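Local coordinates for cell wall binding protein cwp8 (Peptoclostridium difficile, PDB 5J6Q) that probably anchors itself to the bacterial cell wall through its three CWB2 modules, as a cell wall protein associated with the S-layer, at residues Y517-G522 with A545-T550. Residues are numbered along the deposited sequence; the frame is centred on the assembly and turned at random.
With SO4 (sulfate ion), chain H.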
loop_
_atom_site.group_PDB
_atom_site.type_symbol
_atom_site.label_atom_id
_atom_site.label_comp_id
_atom_site.label_asym_id
_atom_site.label_seq_id
_atom_site.Cartn_x
_atom_site.Cartn_y
_atom_site.Cartn_z
ATOM N N TYR A 517 -14.443 -9.786 -13.302
ATOM C CA TYR A 517 -13.052 -10.163 -13.212
ATOM C C TYR A 517 -12.317 -9.633 -14.521
ATOM O O TYR A 517 -12.973 -9.492 -15.563
ATOM C CB TYR A 517 -12.994 -11.677 -13.234
ATOM C CG TYR A 517 -13.385 -12.286 -11.894
ATOM C CD1 TYR A 517 -14.709 -12.401 -11.519
ATOM C CD2 TYR A 517 -12.423 -12.735 -11.001
ATOM C CE1 TYR A 517 -15.079 -12.953 -10.304
ATOM C CE2 TYR A 517 -12.772 -13.279 -9.765
ATOM C CZ TYR A 517 -14.111 -13.384 -9.430
ATOM O OH TYR A 517 -14.474 -13.856 -8.214
ATOM N N VAL A 518 -10.981 -9.396 -14.509
ATOM C CA VAL A 518 -10.324 -8.937 -15.806
ATOM C C VAL A 518 -8.974 -9.668 -15.937
ATOM O O VAL A 518 -8.302 -9.852 -14.913
ATOM C CB VAL A 518 -10.198 -7.370 -15.774
ATOM C CG1 VAL A 518 -9.509 -6.844 -14.534
ATOM C CG2 VAL A 518 -9.467 -6.846 -16.999
ATOM N N ALA A 519 -8.576 -10.096 -17.173
ATOM C CA ALA A 519 -7.345 -10.821 -17.306
ATOM C C ALA A 519 -6.695 -10.525 -18.663
ATOM O O ALA A 519 -7.376 -10.075 -19.557
ATOM C CB ALA A 519 -7.680 -12.313 -17.220
ATOM N N LYS A 520 -5.417 -10.836 -18.854
ATOM C CA LYS A 520 -4.790 -10.434 -20.204
ATOM C C LYS A 520 -5.377 -11.119 -21.272
ATOM O O LYS A 520 -5.715 -12.287 -21.132
ATOM C CB LYS A 520 -3.308 -10.749 -20.090
ATOM C CG LYS A 520 -2.734 -9.722 -19.137
ATOM C CD LYS A 520 -1.183 -9.801 -19.115
ATOM C CE LYS A 520 -0.732 -10.852 -18.199
ATOM N NZ LYS A 520 0.663 -11.108 -18.484
ATOM N N ASP A 521 -5.533 -10.475 -22.389
ATOM C CA ASP A 521 -6.146 -11.129 -23.562
ATOM C C ASP A 521 -5.171 -11.853 -24.571
ATOM O O ASP A 521 -5.612 -12.435 -25.539
ATOM C CB ASP A 521 -6.874 -10.007 -24.328
ATOM C CG ASP A 521 -5.900 -8.840 -24.742
ATOM O OD1 ASP A 521 -4.674 -8.993 -24.595
ATOM O OD2 ASP A 521 -6.378 -7.797 -25.218
ATOM N N GLY A 522 -3.865 -11.753 -24.391
ATOM C CA GLY A 522 -2.973 -12.524 -25.269
ATOM C C GLY A 522 -2.339 -11.676 -26.369
ATOM O O GLY A 522 -1.521 -12.162 -27.115
ATOM N N ALA A 545 -19.807 -14.542 -12.554
ATOM C CA ALA A 545 -19.343 -13.246 -12.981
ATOM C C ALA A 545 -18.501 -13.482 -14.260
ATOM O O ALA A 545 -18.001 -14.574 -14.475
ATOM C CB ALA A 545 -18.418 -12.658 -11.818
ATOM N N PRO A 546 -18.403 -12.482 -15.122
ATOM C CA PRO A 546 -17.615 -12.663 -16.361
ATOM C C PRO A 546 -16.048 -12.278 -16.204
ATOM O O PRO A 546 -15.626 -11.653 -15.239
ATOM C CB PRO A 546 -18.276 -11.669 -17.293
ATOM C CG PRO A 546 -18.448 -10.460 -16.361
ATOM C CD PRO A 546 -19.139 -11.197 -15.139
ATOM N N ILE A 547 -15.252 -12.657 -17.214
ATOM C CA ILE A 547 -13.864 -12.311 -17.239
ATOM C C ILE A 547 -13.752 -11.330 -18.438
ATOM O O ILE A 547 -14.024 -11.711 -19.556
ATOM C CB ILE A 547 -12.922 -13.511 -17.418
ATOM C CG1 ILE A 547 -12.982 -14.391 -16.166
ATOM C CG2 ILE A 547 -11.373 -12.943 -17.651
ATOM C CD1 ILE A 547 -12.129 -15.709 -16.230
ATOM N N VAL A 548 -13.465 -10.074 -18.178
ATOM C CA VAL A 548 -13.254 -9.147 -19.284
ATOM C C VAL A 548 -11.780 -9.463 -19.780
ATOM O O VAL A 548 -10.862 -9.465 -18.954
ATOM C CB VAL A 548 -13.350 -7.712 -18.690
ATOM C CG1 VAL A 548 -12.856 -6.613 -19.710
ATOM C CG2 VAL A 548 -14.829 -7.445 -18.268
ATOM N N LEU A 549 -11.557 -9.714 -21.077
ATOM C CA LEU A 549 -10.146 -9.981 -21.480
ATOM C C LEU A 549 -9.557 -8.710 -22.097
ATOM O O LEU A 549 -10.009 -8.186 -23.157
ATOM C CB LEU A 549 -10.103 -11.089 -22.512
ATOM C CG LEU A 549 -10.522 -12.454 -21.953
ATOM C CD1 LEU A 549 -10.626 -13.423 -23.131
ATOM C CD2 LEU A 549 -9.554 -12.975 -20.837
ATOM N N THR A 550 -8.538 -8.170 -21.375
ATOM C CA THR A 550 -7.873 -7.052 -21.963
ATOM C C THR A 550 -6.435 -6.916 -21.406
ATOM O O THR A 550 -6.198 -7.275 -20.241
ATOM C CB THR A 550 -8.616 -5.729 -21.668
ATOM O OG1 THR A 550 -8.133 -4.733 -22.605
ATOM C CG2 THR A 550 -8.326 -5.222 -20.309
HETATM S S SO4 H . -12.546 -12.653 -5.728
HETATM O O1 SO4 H . -12.094 -12.705 -7.126
HETATM O O2 SO4 H . -11.356 -12.067 -4.851
HETATM O O3 SO4 H . -13.770 -11.844 -5.425
HETATM O O4 SO4 H . -12.800 -14.073 -5.639
#
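The Tyr517 ring meets Ala545 at its edge: the methyl CB lies in the ring plane, 3.7 Å from CE1, and Pro546 O is a second edge neighbour, near that plane. With CG anti to the carbonyl carbon (chi1 -77°), the ring starts out beside the backbone N, and its OH is hydrogen-bonded to Ser543 OG and, less surely, to a sulfate ion, probably from the crystallisation liquor, also held by Lys515 and Lys571. The other flat group, the Asp521 carboxylate, lies over the Thr550 backbone, OD2 3.7 Å from Thr550 CA; hydrogen bonds from Thr551 OG1 and Tyr523 N grip OD1, which helps hold the carboxylate in place.

Between these ends the strands pair in parallel through four alternating N-H...O bonds. Tyr517 N gives to Pro546 O and Ala519 N to Val548 O, while Tyr517 O takes Val548 N at 2.7 Å and Ala519 O takes Thr550 N. On one side of the sheet Ala519 CB sits 3.8 Å from Ile547 CG2 and 4.1 Å from Leu549 CD2. On the other, Val518 CG2 reaches Thr550 CG2 at 3.9 Å, the two side chains crossing obliquely.

This is a beta-alpha-beta unit of a CWB2 module. Its helix 531-542 packs on Tyr517, Ile547 and Leu549, helix 581-590 on Val518, Val548 and Thr550; strand 547-549 ends the parallel sheet, and strand 572-575 flanks 516-519 across from it.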